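Local coordinates for HMG box-containing protein 1 (PDB 3QVE), which represses transcription by binding the promoters of target genes, regulating the cell cycle and the Wnt pathway, and is represented here by its AXH domain, at residues H97-K102 and D129-P134; L59-H64 and L77-G82; G15-F20 and T90-L95. All blocks are in the same frame, centred on the assembly; numbering follows the deposited sequence. Where two conformers were deposited one is given.

Contact 1. Residues H97-K102 and D129-P134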
loop_
_atom_site.group_PDB
_atom_site.type_symbol
_atom_site.label_atom_id
_atom_site.label_comp_id
_atom_site.label_asym_id
_atom_site.label_seq_id
_atom_site.Cartn_x
_atom_site.Cartn_y
_atom_site.Cartn_z
ATOM N N HIS A 97 3.144 -8.176 -2.220
ATOM C CA HIS A 97 1.998 -7.327 -1.825
ATOM C C HIS A 97 1.104 -7.055 -3.059
ATOM O O HIS A 97 1.572 -6.553 -4.074
ATOM C CB HIS A 97 2.473 -5.993 -1.215
ATOM C CG HIS A 97 1.463 -5.328 -0.344
ATOM N ND1 HIS A 97 0.275 -4.832 -0.830
ATOM C CD2 HIS A 97 1.444 -5.114 0.996
ATOM C CE1 HIS A 97 -0.436 -4.331 0.172
ATOM N NE2 HIS A 97 0.256 -4.479 1.287
ATOM N N PRO A 98 -0.188 -7.413 -2.976
ATOM C CA PRO A 98 -1.141 -7.127 -4.058
ATOM C C PRO A 98 -1.786 -5.751 -3.925
ATOM O O PRO A 98 -1.876 -5.214 -2.813
ATOM C CB PRO A 98 -2.193 -8.197 -3.861
ATOM C CG PRO A 98 -2.248 -8.383 -2.369
ATOM C CD PRO A 98 -0.821 -8.156 -1.883
ATOM N N PHE A 99 -2.170 -5.165 -5.052
ATOM C CA PHE A 99 -2.814 -3.854 -5.062
ATOM C C PHE A 99 -4.010 -3.965 -5.980
ATOM O O PHE A 99 -3.916 -4.623 -7.015
ATOM C CB PHE A 99 -1.864 -2.783 -5.563
ATOM C CG PHE A 99 -0.688 -2.590 -4.680
ATOM C CD1 PHE A 99 -0.802 -1.834 -3.508
ATOM C CD2 PHE A 99 0.503 -3.271 -4.944
ATOM C CE1 PHE A 99 0.272 -1.661 -2.662
ATOM C CE2 PHE A 99 1.563 -3.121 -4.102
ATOM C CZ PHE A 99 1.451 -2.308 -2.947
ATOM N N TYR A 100 -5.108 -3.335 -5.593
ATOM C CA TYR A 100 -6.308 -3.343 -6.392
ATOM C C TYR A 100 -6.353 -2.016 -7.105
ATOM O O TYR A 100 -6.636 -0.989 -6.481
ATOM C CB TYR A 100 -7.557 -3.630 -5.566
ATOM C CG TYR A 100 -8.726 -3.978 -6.495
ATOM C CD1 TYR A 100 -8.929 -5.274 -6.955
ATOM C CD2 TYR A 100 -9.566 -2.983 -6.965
ATOM C CE1 TYR A 100 -9.990 -5.587 -7.857
ATOM C CE2 TYR A 100 -10.609 -3.270 -7.844
ATOM C CZ TYR A 100 -10.817 -4.563 -8.282
ATOM O OH TYR A 100 -11.861 -4.803 -9.132
ATOM N N VAL A 101 -6.026 -2.035 -8.399
ATOM C CA VAL A 101 -5.803 -0.818 -9.156
ATOM C C VAL A 101 -7.085 -0.405 -9.843
ATOM O O VAL A 101 -7.698 -1.220 -10.504
ATOM C CB VAL A 101 -4.676 -1.000 -10.157
ATOM C CG1 VAL A 101 -4.535 0.244 -11.030
ATOM C CG2 VAL A 101 -3.378 -1.348 -9.375
ATOM N N LYS A 102 -7.479 0.854 -9.658
ATOM C CA LYS A 102 -8.668 1.428 -10.308
ATOM C C LYS A 102 -8.590 1.244 -11.816
ATOM O O LYS A 102 -7.566 1.537 -12.413
ATOM C CB LYS A 102 -8.773 2.916 -9.996
ATOM C CG LYS A 102 -10.145 3.548 -10.193
ATOM C CD LYS A 102 -10.085 5.036 -9.876
ATOM C CE LYS A 102 -11.465 5.601 -9.549
ATOM N NZ LYS A 102 -12.441 5.312 -10.624
ATOM N N ASP A 129 -0.613 3.953 -11.453
ATOM C CA ASP A 129 -1.729 3.163 -10.944
ATOM C C ASP A 129 -2.285 3.750 -9.641
ATOM O O ASP A 129 -1.540 4.111 -8.729
ATOM C CB ASP A 129 -1.306 1.693 -10.741
ATOM C CG ASP A 129 -1.102 0.933 -12.091
ATOM O OD1 ASP A 129 -1.404 1.487 -13.167
ATOM O OD2 ASP A 129 -0.641 -0.219 -12.067
ATOM N N VAL A 130 -3.610 3.812 -9.561
ATOM C CA VAL A 130 -4.277 4.276 -8.367
ATOM C C VAL A 130 -4.721 3.052 -7.589
ATOM O O VAL A 130 -5.600 2.273 -8.021
ATOM C CB VAL A 130 -5.445 5.221 -8.699
ATOM C CG1 VAL A 130 -6.258 5.554 -7.410
ATOM C CG2 VAL A 130 -4.922 6.487 -9.427
ATOM N N CYS A 131 -4.101 2.889 -6.429
ATOM C CA CYS A 131 -4.302 1.730 -5.592
ATOM C C CYS A 131 -5.435 2.040 -4.586
ATOM O O CYS A 131 -5.325 2.952 -3.757
ATOM C CB CYS A 131 -2.993 1.401 -4.900
ATOM S SG CYS A 131 -1.713 0.965 -6.096
ATOM N N LEU A 132 -6.503 1.243 -4.634
ATOM C CA LEU A 132 -7.705 1.523 -3.876
ATOM C C LEU A 132 -7.703 0.775 -2.545
ATOM O O LEU A 132 -7.176 -0.322 -2.458
ATOM C CB LEU A 132 -8.945 1.112 -4.672
ATOM C CG LEU A 132 -9.173 1.764 -6.024
ATOM C CD1 LEU A 132 -10.492 1.201 -6.675
ATOM C CD2 LEU A 132 -9.214 3.293 -5.870
ATOM N N PRO A 133 -8.277 1.399 -1.503
ATOM C CA PRO A 133 -8.525 0.745 -0.248
ATOM C C PRO A 133 -9.756 -0.146 -0.294
ATOM O O PRO A 133 -10.631 0.096 -1.090
ATOM C CB PRO A 133 -8.779 1.919 0.691
ATOM C CG PRO A 133 -9.414 2.956 -0.137
ATOM C CD PRO A 133 -8.743 2.807 -1.492
ATOM N N PRO A 134 -9.839 -1.153 0.579
ATOM C CA PRO A 134 -11.028 -1.993 0.627
ATOM C C PRO A 134 -12.253 -1.140 0.915
ATOM O O PRO A 134 -12.139 -0.139 1.609
ATOM C CB PRO A 134 -10.753 -2.961 1.787
ATOM C CG PRO A 134 -9.480 -2.531 2.444
ATOM C CD PRO A 134 -8.785 -1.593 1.510
HETATM O O HOH W 1 -4.898 -1.501 -3.485
HETATM O O HOH W 2 -5.460 3.376 -11.806
#

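Contact 2. Residues L59-H64 and L77-G82. With EDO (1,2-ethanediol), chain G; EDO (1,2-ethanediol), chain I; SO4 (sulfate ion), chain D.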
loop_
_atom_site.group_PDB
_atom_site.type_symbol
_atom_site.label_atom_id
_atom_site.label_comp_id
_atom_site.label_asym_id
_atom_site.label_seq_id
_atom_site.Cartn_x
_atom_site.Cartn_y
_atom_site.Cartn_z
ATOM N N LEU A 59 -4.556 5.681 -3.701
ATOM C CA LEU A 59 -3.160 6.115 -3.586
ATOM C C LEU A 59 -2.472 5.895 -4.942
ATOM O O LEU A 59 -2.384 4.770 -5.420
ATOM C CB LEU A 59 -2.460 5.304 -2.493
ATOM C CG LEU A 59 -2.909 5.645 -1.054
ATOM C CD1 LEU A 59 -2.326 4.624 -0.088
ATOM C CD2 LEU A 59 -2.511 7.056 -0.672
ATOM N N LYS A 60 -2.063 6.988 -5.573
ATOM C CA LYS A 60 -1.423 6.919 -6.857
ATOM C C LYS A 60 0.067 6.631 -6.680
ATOM O O LYS A 60 0.766 7.367 -6.017
ATOM C CB LYS A 60 -1.630 8.222 -7.600
ATOM C CG LYS A 60 -1.094 8.247 -9.039
ATOM C CD LYS A 60 -1.386 9.650 -9.630
ATOM C CE LYS A 60 -0.889 9.795 -11.034
ATOM N NZ LYS A 60 -1.258 11.111 -11.618
ATOM N N LEU A 61 0.546 5.551 -7.270
ATOM C CA LEU A 61 1.973 5.213 -7.185
ATOM C C LEU A 61 2.776 6.166 -8.016
ATOM O O LEU A 61 2.477 6.353 -9.201
ATOM C CB LEU A 61 2.201 3.791 -7.706
ATOM C CG LEU A 61 3.633 3.258 -7.724
ATOM C CD1 LEU A 61 4.098 3.096 -6.284
ATOM C CD2 LEU A 61 3.681 1.937 -8.500
ATOM N N LEU A 62 3.789 6.764 -7.411
ATOM C CA LEU A 62 4.654 7.703 -8.079
ATOM C C LEU A 62 6.041 7.117 -8.355
ATOM O O LEU A 62 6.723 7.543 -9.293
ATOM C CB LEU A 62 4.847 8.972 -7.222
ATOM C CG LEU A 62 3.643 9.877 -6.936
ATOM C CD1 LEU A 62 4.121 11.182 -6.235
ATOM C CD2 LEU A 62 2.820 10.181 -8.195
ATOM N N SER A 63 6.496 6.228 -7.499
ATOM C CA SER A 63 7.860 5.723 -7.577
ATOM C C SER A 63 8.032 4.427 -6.847
ATOM O O SER A 63 7.260 4.117 -5.912
ATOM C CB SER A 63 8.872 6.749 -7.066
ATOM O OG SER A 63 8.850 6.842 -5.668
ATOM N N HIS A 64 9.024 3.629 -7.278
ATOM C CA HIS A 64 9.286 2.341 -6.629
ATOM C C HIS A 64 10.735 1.949 -6.746
ATOM O O HIS A 64 11.402 2.325 -7.687
ATOM C CB HIS A 64 8.407 1.229 -7.240
ATOM C CG HIS A 64 8.582 1.053 -8.732
ATOM N ND1 HIS A 64 9.565 0.253 -9.284
ATOM C CD2 HIS A 64 7.890 1.571 -9.778
ATOM C CE1 HIS A 64 9.487 0.320 -10.610
ATOM N NE2 HIS A 64 8.475 1.111 -10.931
ATOM N N LEU A 77 7.971 2.156 -1.823
ATOM C CA LEU A 77 7.028 2.783 -2.761
ATOM C C LEU A 77 6.580 4.106 -2.256
ATOM O O LEU A 77 6.338 4.238 -1.058
ATOM C CB LEU A 77 5.773 1.910 -2.887
ATOM C CG LEU A 77 5.929 0.430 -3.162
ATOM C CD1 LEU A 77 4.550 -0.318 -3.052
ATOM C CD2 LEU A 77 6.610 0.277 -4.586
ATOM N N THR A 78 6.347 5.068 -3.156
ATOM C CA THR A 78 5.837 6.378 -2.723
ATOM C C THR A 78 4.544 6.629 -3.438
ATOM O O THR A 78 4.433 6.446 -4.649
ATOM C CB THR A 78 6.847 7.525 -2.982
ATOM O OG1 THR A 78 7.966 7.327 -2.127
ATOM C CG2 THR A 78 6.219 8.933 -2.661
ATOM N N PHE A 79 3.553 7.027 -2.658
ATOM C CA PHE A 79 2.173 7.180 -3.108
ATOM C C PHE A 79 1.675 8.612 -2.886
ATOM O O PHE A 79 2.065 9.259 -1.920
ATOM C CB PHE A 79 1.249 6.291 -2.288
ATOM C CG PHE A 79 1.381 4.831 -2.585
ATOM C CD1 PHE A 79 0.815 4.284 -3.718
ATOM C CD2 PHE A 79 1.985 3.981 -1.669
ATOM C CE1 PHE A 79 0.903 2.923 -3.983
ATOM C CE2 PHE A 79 2.081 2.617 -1.936
ATOM C CZ PHE A 79 1.554 2.103 -3.083
ATOM N N ASP A 80 0.772 9.056 -3.756
ATOM C CA ASP A 80 0.119 10.356 -3.682
ATOM C C ASP A 80 -1.383 10.192 -3.433
ATOM O O ASP A 80 -2.086 9.613 -4.285
ATOM C CB ASP A 80 0.377 11.073 -5.003
ATOM C CG ASP A 80 -0.145 12.507 -5.025
ATOM O OD1 ASP A 80 -0.796 12.879 -4.071
ATOM O OD2 ASP A 80 0.133 13.255 -5.988
ATOM N N PRO A 81 -1.907 10.697 -2.293
ATOM C CA PRO A 81 -3.333 10.583 -2.022
ATOM C C PRO A 81 -4.210 11.595 -2.721
ATOM O O PRO A 81 -5.423 11.517 -2.591
ATOM C CB PRO A 81 -3.421 10.826 -0.529
ATOM C CG PRO A 81 -2.325 11.780 -0.277
ATOM C CD PRO A 81 -1.211 11.325 -1.156
ATOM N N GLY A 82 -3.619 12.539 -3.430
ATOM C CA GLY A 82 -4.382 13.465 -4.269
ATOM C C GLY A 82 -4.665 14.839 -3.654
ATOM O O GLY A 82 -5.329 15.631 -4.279
HETATM C C1 EDO G . 10.281 5.055 -3.665
HETATM O O1 EDO G . 11.031 6.127 -4.274
HETATM C C2 EDO G . 10.353 5.332 -2.165
HETATM O O2 EDO G . 11.707 5.575 -1.684
HETATM C C1 EDO I . -6.626 9.581 -6.103
HETATM O O1 EDO I . -6.870 10.974 -5.887
HETATM C C2 EDO I . -5.259 9.440 -6.746
HETATM O O2 EDO I . -4.355 10.285 -6.027
HETATM S S SO4 D . 6.905 1.545 -14.373
HETATM O O1 SO4 D . 8.288 1.712 -13.985
HETATM O O2 SO4 D . 6.358 2.671 -15.096
HETATM O O3 SO4 D . 6.658 0.262 -15.011
HETATM O O4 SO4 D . 6.154 1.487 -13.150
#

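Contact 3. Residues G15-F20 and T90-L95. With EDO (1,2-ethanediol), chain F.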
loop_
_atom_site.group_PDB
_atom_site.type_symbol
_atom_site.label_atom_id
_atom_site.label_comp_id
_atom_site.label_asym_id
_atom_site.label_seq_id
_atom_site.Cartn_x
_atom_site.Cartn_y
_atom_site.Cartn_z
ATOM N N GLY A 15 3.028 -6.490 8.070
ATOM C CA GLY A 15 4.458 -6.447 7.734
ATOM C C GLY A 15 4.825 -5.187 6.983
ATOM O O GLY A 15 6.005 -4.882 6.838
ATOM N N THR A 16 3.831 -4.443 6.519
ATOM C CA THR A 16 4.074 -3.146 5.877
ATOM C C THR A 16 4.520 -2.120 6.917
ATOM O O THR A 16 4.055 -2.133 8.065
ATOM C CB THR A 16 2.800 -2.633 5.125
ATOM O OG1 THR A 16 2.341 -3.642 4.205
ATOM C CG2 THR A 16 3.092 -1.337 4.340
ATOM N N ARG A 17 5.416 -1.226 6.493
ATOM C CA ARG A 17 5.903 -0.115 7.306
ATOM C C ARG A 17 5.549 1.157 6.557
ATOM O O ARG A 17 5.662 1.216 5.316
ATOM C CB ARG A 17 7.442 -0.232 7.542
ATOM C CG ARG A 17 7.835 -1.503 8.284
ATOM C CD ARG A 17 9.326 -1.667 8.585
ATOM N NE ARG A 17 9.807 -0.596 9.445
ATOM C CZ ARG A 17 9.475 -0.458 10.723
ATOM N NH1 ARG A 17 8.632 -1.306 11.308
ATOM N NH2 ARG A 17 9.990 0.537 11.417
ATOM N N LEU A 18 5.132 2.168 7.316
ATOM C CA LEU A 18 4.600 3.411 6.776
ATOM C C LEU A 18 5.498 4.585 7.149
ATOM O O LEU A 18 6.021 4.643 8.260
ATOM C CB LEU A 18 3.249 3.702 7.408
ATOM C CG LEU A 18 2.209 2.594 7.211
ATOM C CD1 LEU A 18 0.943 3.038 7.903
ATOM C CD2 LEU A 18 1.999 2.243 5.706
ATOM N N CYS A 19 5.634 5.539 6.237
ATOM C CA CYS A 19 6.346 6.785 6.529
ATOM C C CYS A 19 5.626 7.940 5.862
ATOM O O CYS A 19 5.776 8.182 4.687
ATOM C CB CYS A 19 7.792 6.681 6.073
ATOM S SG CYS A 19 8.756 8.151 6.617
ATOM N N PHE A 20 4.791 8.629 6.641
ATOM C CA PHE A 20 4.034 9.757 6.167
ATOM C C PHE A 20 4.962 10.958 6.006
ATOM O O PHE A 20 5.787 11.235 6.869
ATOM C CB PHE A 20 2.919 10.086 7.161
ATOM C CG PHE A 20 1.812 9.109 7.149
ATOM C CD1 PHE A 20 0.760 9.269 6.252
ATOM C CD2 PHE A 20 1.819 8.001 7.974
ATOM C CE1 PHE A 20 -0.260 8.363 6.204
ATOM C CE2 PHE A 20 0.799 7.089 7.922
ATOM C CZ PHE A 20 -0.257 7.276 7.049
ATOM N N THR A 90 5.330 7.114 1.950
ATOM C CA THR A 90 6.265 6.087 1.487
ATOM C C THR A 90 6.041 4.856 2.356
ATOM O O THR A 90 5.821 4.975 3.561
ATOM C CB THR A 90 7.730 6.570 1.550
ATOM O OG1 THR A 90 7.831 7.737 0.719
ATOM C CG2 THR A 90 8.715 5.490 1.007
ATOM N N VAL A 91 6.051 3.678 1.739
ATOM C CA VAL A 91 5.867 2.441 2.462
ATOM C C VAL A 91 6.976 1.482 2.107
ATOM O O VAL A 91 7.589 1.590 1.036
ATOM C CB VAL A 91 4.482 1.742 2.162
ATOM C CG1 VAL A 91 3.324 2.720 2.308
ATOM C CG2 VAL A 91 4.465 1.108 0.816
ATOM N N GLU A 92 7.238 0.553 3.019
ATOM C CA GLU A 92 8.017 -0.638 2.730
ATOM C C GLU A 92 7.060 -1.811 2.761
ATOM O O GLU A 92 6.295 -1.942 3.707
ATOM C CB GLU A 92 9.078 -0.834 3.787
ATOM C CG GLU A 92 10.038 -1.961 3.536
ATOM C CD GLU A 92 10.675 -2.452 4.814
ATOM O OE1 GLU A 92 11.807 -1.987 5.087
ATOM O OE2 GLU A 92 10.056 -3.286 5.539
ATOM N N CYS A 93 7.049 -2.646 1.730
ATOM C CA CYS A 93 6.134 -3.787 1.736
ATOM C C CYS A 93 6.816 -5.006 1.137
ATOM O O CYS A 93 7.864 -4.907 0.525
ATOM C CB CYS A 93 4.865 -3.415 1.001
ATOM S SG CYS A 93 5.096 -3.233 -0.698
ATOM N N LYS A 94 6.230 -6.176 1.335
ATOM C CA LYS A 94 6.780 -7.401 0.762
ATOM C C LYS A 94 6.621 -7.416 -0.770
ATOM O O LYS A 94 5.731 -6.767 -1.302
ATOM C CB LYS A 94 6.115 -8.630 1.380
ATOM C CG LYS A 94 6.172 -8.713 2.889
ATOM C CD LYS A 94 7.597 -8.618 3.435
ATOM C CE LYS A 94 7.650 -8.625 4.978
ATOM N NZ LYS A 94 8.201 -7.376 5.509
ATOM N N LEU A 95 7.484 -8.164 -1.455
ATOM C CA LEU A 95 7.482 -8.213 -2.925
ATOM C C LEU A 95 6.179 -8.740 -3.478
ATOM O O LEU A 95 5.804 -8.373 -4.573
ATOM C CB LEU A 95 8.613 -9.089 -3.448
ATOM C CG LEU A 95 10.071 -8.811 -3.119
ATOM C CD1 LEU A 95 11.062 -9.683 -3.985
ATOM C CD2 LEU A 95 10.394 -7.363 -3.293
HETATM C C1 EDO F . 12.323 1.337 6.620
HETATM O O1 EDO F . 11.863 0.858 7.891
HETATM C C2 EDO F . 13.848 1.401 6.567
HETATM O O2 EDO F . 14.208 2.290 5.506
HETATM O O HOH W 3 8.038 -4.949 4.844
HETATM O O HOH W 4 8.102 -5.661 8.551
HETATM O O HOH W 5 4.021 -5.895 3.339
#

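Contact 1. Residues H97-K102 and D129-P134
Two nearly straight backbone hydrogen bonds hold the segments together: Leu132 N donates a hydrogen bond to Tyr100 O at 2.9 Å, and Lys102 N donates one to Val130 O, each donor lying almost along the C=O axis. Between them the alpha carbon of Val101 leans on the same Val130 carbonyl in a CA-H...O contact, CA to O 3.3 Å. Side chains close the flanks. Val101 has CG1 anti to its backbone N (chi1 175°), which sets that methyl 3.6 Å from Asp129 CB, with CG2 beside the same methylene; a beta-branched residue thus covers the foot of a charged one. Cys131, small enough to fit against an aromatic ring, places SG 3.8 Å from Phe99 CB and 4.6 Å from the ring centroid, an oblique sulfur-aromatic contact. On another flank Leu132 CD1 comes to the edge of the Tyr100 ring near CD2 and also meets CA and CB of Lys102. An alanine here in place of Leu132 would lack CG and both methyls and would probably leave the Tyr100 edge and the Lys102 stem less well covered. This is a single beta bridge, Val101 with Cys131, between segments whose touching parts run 97° apart; it ties strand 98-101 of the smaller mixed sheet to strand 130-131 at the border of the six-stranded antiparallel sheet of the AXH domain. Two waters extend the bridge, one joining Tyr100 N to Leu132 O, the other joining Lys102 O to Val130 N. Farther out, the Asp129 carboxylate accepts from His126 N and forms a salt bridge with Lys104, while Lys102 NZ pairs with Asp138. His97 ND1 lies over one face of the Phe99 ring, offset toward its rim, and donates to Pro98 O.

Contact 2. Residues L59-H64 and L77-G82
The Phe79 ring lies between two leucines of the facing strand: Leu61 CD1 sits over one of its faces, 3.9 Å from CE1, while Leu59 CB approaches CD1 obliquely at 3.6 Å. Leu61 reaches there because CG stands anti to its backbone N (chi1 179°), and the same methyl touches Leu77 CB. At one end Leu59 CD2 crosses obliquely to Pro81 CB; at the other, Leu77 CD2 presses tightly on His64 CB, 3.3 Å away. Leu61, Leu77 and Phe79 are buried here, where apolar groups suit, and Phe99 packs on Leu77 and Phe79. The strands form an antiparallel beta hairpin, 59-69 with 72-80, interrupted by a classic beta bulge in which Leu62 and Ser63 both oppose Thr78: Leu62 N donates to Thr78 O, and Thr78 N to Ser63 O at 3.1 Å. Lys60 and Asp80 are a hydrogen-bonded pair whose side chains point to the other face and diverge beyond CB. Leu62 lays its methyls across Asp80 CB, while Asp80 OD1 receives Gly82 N from above the carboxylate plane, closing an Asx turn. Ser63 OG is hydrogen-bonded to an ethanediol, and His64 NE2 donates to a sulfate that His126 and Ile127 also bind, both probably from the crystallisation liquor.

Contact 3. Residues G15-F20 and T90-L95
This is an antiparallel strand pairing inside the six-stranded sheet of the AXH domain, between residues far apart in sequence, with strands 17-20 and 90-94 running 171° to each other. Arg17 and Glu92 form a hydrogen-bonded pair whose two backbone bonds both lie in the carbonyl planes. Cys19 and Thr90 form the next such pair: Cys19 N donates to Thr90 O over a short 2.7 Å nearly along the C=O axis, with a bent N-H...O angle of 139°, while Thr90 N returns a straighter bond to Cys19 O. Between them the non-hydrogen-bonded pair Leu18 and Val91 lies side by side on the buried face. There Leu18 CD2 meets Val91 CG1 at 3.7 Å; both residues are buried, so branched apolar side chains suit the place. Thr16 CG2, anti to the backbone N, rests 3.3 Å from Glu92 O, leaving OG1 turned to the carbonyl of Leu13. On the other face Arg17 and Glu92 run alongside each other, guanidinium and carboxylate planes 51° apart. The contact is made by the stem of Arg17, its CD 3.5 Å from Glu92 OE2, and the guanidinium nitrogens do not touch the carboxylate, so any attraction is probably only electrostatic at a distance; Arg17 NE instead donates to an ethanediol. One water bridges Gly15 O, Glu92 OE2 and Lys94 NZ, and another joins Thr16 OG1 to Lys94 N. Gly15, with a positive phi, adopts a backbone shape in which a beta carbon would crowd the preceding carbonyl oxygen. Strand 29-30 bonds along the other side of 17-20, strand 72-80 pairs with 89-94, and Leu18 packs against Val31 and Phe34 of helix 31-37.

In the fold
All three contacts lie within the AXH domain and reach its six-stranded antiparallel sheet, ordered 29-30, 17-20, 89-94, 72-80, 59-69, 130-131. Contact 3 joins the second and third strands and contact 2 the fourth and fifth; their centres are about 12 Å apart, and a probable backbone hydrogen bond from Val91 N to Leu77 O links them. Contact 1, its centre about 11 Å from that of contact 2 and 14 Å from that of contact 3, connects the last strand to strand 98-101 of the mixed sheet. Along the chain the hairpin of contact 2 falls between the halves of contact 3, and contact 1 follows both. The pairings thus unite early, middle and late parts of the chain in one compact domain.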